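Local atomic coordinates of stage 0 sporulation protein A homolog (Desulfitobacterium hafniense, PDB entry 3MJQ), a protein that may act as a regulator of sporulation gene expression in response to nutritional stress, this part of it being a PAS domain, a fold common in sensory proteins. Residues A[12-17]-A[99-104]. The protein carries 1 engineered substitution. Sequence-based numbering, arbitrary orientation.
Sequences ILIINR and CLFAII
L13 and A102 exchange both of their backbone hydrogen bonds, L13 N to A102 O at 2.9 Å and A102 N to L13 O at 2.9 Å, and I15 and L100 repeat the exchange two residues on. The bond from L100 N to I15 O, 2.7 Å long, is almost straight, with an angle of 175° at the hydrogen. The carbonyl of L100 also receives a CA-H...O contact from I14, which lies between the two hydrogen-bonded pairs, and that of A102 one from I12, beyond L13, whose CA lies 3.1 Å from A102 O in the case of I12. The strands run antiparallel. Strand 98-106 is the central strand of the five-stranded antiparallel sheet of the PAS fold (order 2-1-5-4-3), and strand 11-16 lies between it and strand 21-24; strand 82-93 flanks 98-106 on its other side. On the face bearing I12, I14, C99, F101 and I103, the F101 ring is the main meeting point. Its CG stands anti to the backbone N (chi1 174°), and I14 CD1 reaches the ring edge near its plane, 3.7 Å from F101 CD1. I12 brings its CG2 branch to F101 CE1, while its CG1 lies beside I103 CG2 at 4.0 Å, the two side chains pointing the same way. The methyl branch of I14, CG2, meets the sulphur of C99. This face also packs against the second subunit, where F4 of that chain touches I14 and I8 of that chain touches F101. On the opposite face, which carries L13, I15, L100 and A102, I15 CG1 lies alongside L100 CB at 3.9 Å, and both side chains pack against helix 53-65, both touching F64. Farther along this side, L13 CD1 meets I104 CD1 at 4.1 Å.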
loop_
_atom_site.group_PDB
_atom_site.type_symbol
_atom_site.label_atom_id
_atom_site.label_comp_id
_atom_site.label_asym_id
_atom_site.label_seq_id
_atom_site.Cartn_x
_atom_site.Cartn_y
_atom_site.Cartn_z
ATOM N N ILE A 12 4.019 6.821 3.676
ATOM C CA ILE A 12 2.629 6.683 3.327
ATOM C C ILE A 12 1.949 7.972 3.654
ATOM O O ILE A 12 2.089 8.495 4.753
ATOM C CB ILE A 12 1.930 5.572 4.125
ATOM C CG1 ILE A 12 2.407 4.199 3.657
ATOM C CG2 ILE A 12 0.415 5.694 3.953
ATOM C CD1 ILE A 12 1.875 3.064 4.497
ATOM N N LEU A 13 1.206 8.471 2.678
ATOM C CA LEU A 13 0.464 9.706 2.815
ATOM C C LEU A 13 -0.917 9.455 2.254
ATOM O O LEU A 13 -1.102 8.585 1.402
ATOM C CB LEU A 13 1.109 10.825 1.988
ATOM C CG LEU A 13 2.576 11.212 2.193
ATOM C CD1 LEU A 13 2.984 12.205 1.110
ATOM C CD2 LEU A 13 2.788 11.834 3.578
ATOM N N ILE A 14 -1.884 10.201 2.758
ATOM C CA ILE A 14 -3.233 10.125 2.239
ATOM C C ILE A 14 -3.447 11.592 1.884
ATOM O O ILE A 14 -3.308 12.457 2.739
ATOM C CB ILE A 14 -4.258 9.657 3.305
ATOM C CG1 ILE A 14 -4.254 8.135 3.430
ATOM C CG2 ILE A 14 -5.654 10.046 2.883
ATOM C CD1 ILE A 14 -3.175 7.586 4.280
ATOM N N ILE A 15 -3.741 11.891 0.627
ATOM C CA ILE A 15 -3.919 13.284 0.238
ATOM C C ILE A 15 -5.233 13.484 -0.496
ATOM O O ILE A 15 -5.621 12.655 -1.322
ATOM C CB ILE A 15 -2.716 13.764 -0.627
ATOM C CG1 ILE A 15 -2.732 13.100 -2.000
ATOM C CG2 ILE A 15 -1.403 13.363 0.046
ATOM C CD1 ILE A 15 -3.379 13.927 -3.059
ATOM N N ASN A 16 -5.912 14.587 -0.185
ATOM C CA ASN A 16 -7.209 14.900 -0.780
ATOM C C ASN A 16 -7.149 15.511 -2.168
ATOM O O ASN A 16 -6.081 15.677 -2.748
ATOM C CB ASN A 16 -8.008 15.830 0.134
ATOM C CG ASN A 16 -7.362 17.180 0.295
ATOM O OD1 ASN A 16 -7.035 17.842 -0.683
ATOM N ND2 ASN A 16 -7.181 17.604 1.534
ATOM N N ARG A 17 -8.322 15.847 -2.687
ATOM C CA ARG A 17 -8.460 16.437 -4.010
ATOM C C ARG A 17 -7.698 17.757 -4.166
ATOM O O ARG A 17 -7.225 18.086 -5.252
ATOM C CB ARG A 17 -9.945 16.656 -4.304
ATOM C CG ARG A 17 -10.258 16.835 -5.762
ATOM C CD ARG A 17 -11.316 15.841 -6.195
ATOM N NE ARG A 17 -11.433 15.785 -7.649
ATOM C CZ ARG A 17 -12.230 14.948 -8.304
ATOM N NH1 ARG A 17 -12.989 14.090 -7.633
ATOM N NH2 ARG A 17 -12.271 14.971 -9.632
ATOM N N CYS A 99 -9.955 10.786 -2.327
ATOM C CA CYS A 99 -8.578 11.138 -2.000
ATOM C C CYS A 99 -7.616 10.077 -2.532
ATOM O O CYS A 99 -8.041 9.047 -3.055
ATOM C CB CYS A 99 -8.412 11.285 -0.488
ATOM S SG CYS A 99 -8.142 9.743 0.378
ATOM N N LEU A 100 -6.319 10.327 -2.400
ATOM C CA LEU A 100 -5.327 9.377 -2.880
ATOM C C LEU A 100 -4.549 8.734 -1.742
ATOM O O LEU A 100 -4.167 9.401 -0.783
ATOM C CB LEU A 100 -4.361 10.068 -3.843
ATOM C CG LEU A 100 -4.528 9.831 -5.350
ATOM C CD1 LEU A 100 -5.956 9.506 -5.684
ATOM C CD2 LEU A 100 -4.075 11.063 -6.113
ATOM N N PHE A 101 -4.347 7.423 -1.847
ATOM C CA PHE A 101 -3.590 6.669 -0.852
ATOM C C PHE A 101 -2.249 6.370 -1.504
ATOM O O PHE A 101 -2.179 5.675 -2.511
ATOM C CB PHE A 101 -4.294 5.366 -0.496
ATOM C CG PHE A 101 -3.495 4.482 0.411
ATOM C CD1 PHE A 101 -3.011 4.968 1.620
ATOM C CD2 PHE A 101 -3.229 3.164 0.065
ATOM C CE1 PHE A 101 -2.273 4.155 2.473
ATOM C CE2 PHE A 101 -2.493 2.346 0.913
ATOM C CZ PHE A 101 -2.016 2.846 2.121
ATOM N N ALA A 102 -1.177 6.890 -0.923
ATOM C CA ALA A 102 0.129 6.704 -1.521
ATOM C C ALA A 102 1.188 6.080 -0.635
ATOM O O ALA A 102 1.371 6.463 0.529
ATOM C CB ALA A 102 0.637 8.039 -2.040
ATOM N N ILE A 103 1.892 5.118 -1.221
ATOM C CA ILE A 103 2.986 4.446 -0.548
ATOM C C ILE A 103 4.181 4.793 -1.439
ATOM O O ILE A 103 4.205 4.478 -2.635
ATOM C CB ILE A 103 2.744 2.921 -0.463
ATOM C CG1 ILE A 103 1.324 2.672 0.093
ATOM C CG2 ILE A 103 3.819 2.266 0.426
ATOM C CD1 ILE A 103 0.950 1.210 0.310
ATOM N N ILE A 104 5.154 5.473 -0.840
ATOM C CA ILE A 104 6.327 5.935 -1.556
ATOM C C ILE A 104 7.648 5.278 -1.189
ATOM O O ILE A 104 8.034 5.257 -0.018
ATOM C CB ILE A 104 6.452 7.430 -1.359
ATOM C CG1 ILE A 104 5.114 8.063 -1.736
ATOM C CG2 ILE A 104 7.588 7.994 -2.211
ATOM C CD1 ILE A 104 4.933 9.446 -1.200
#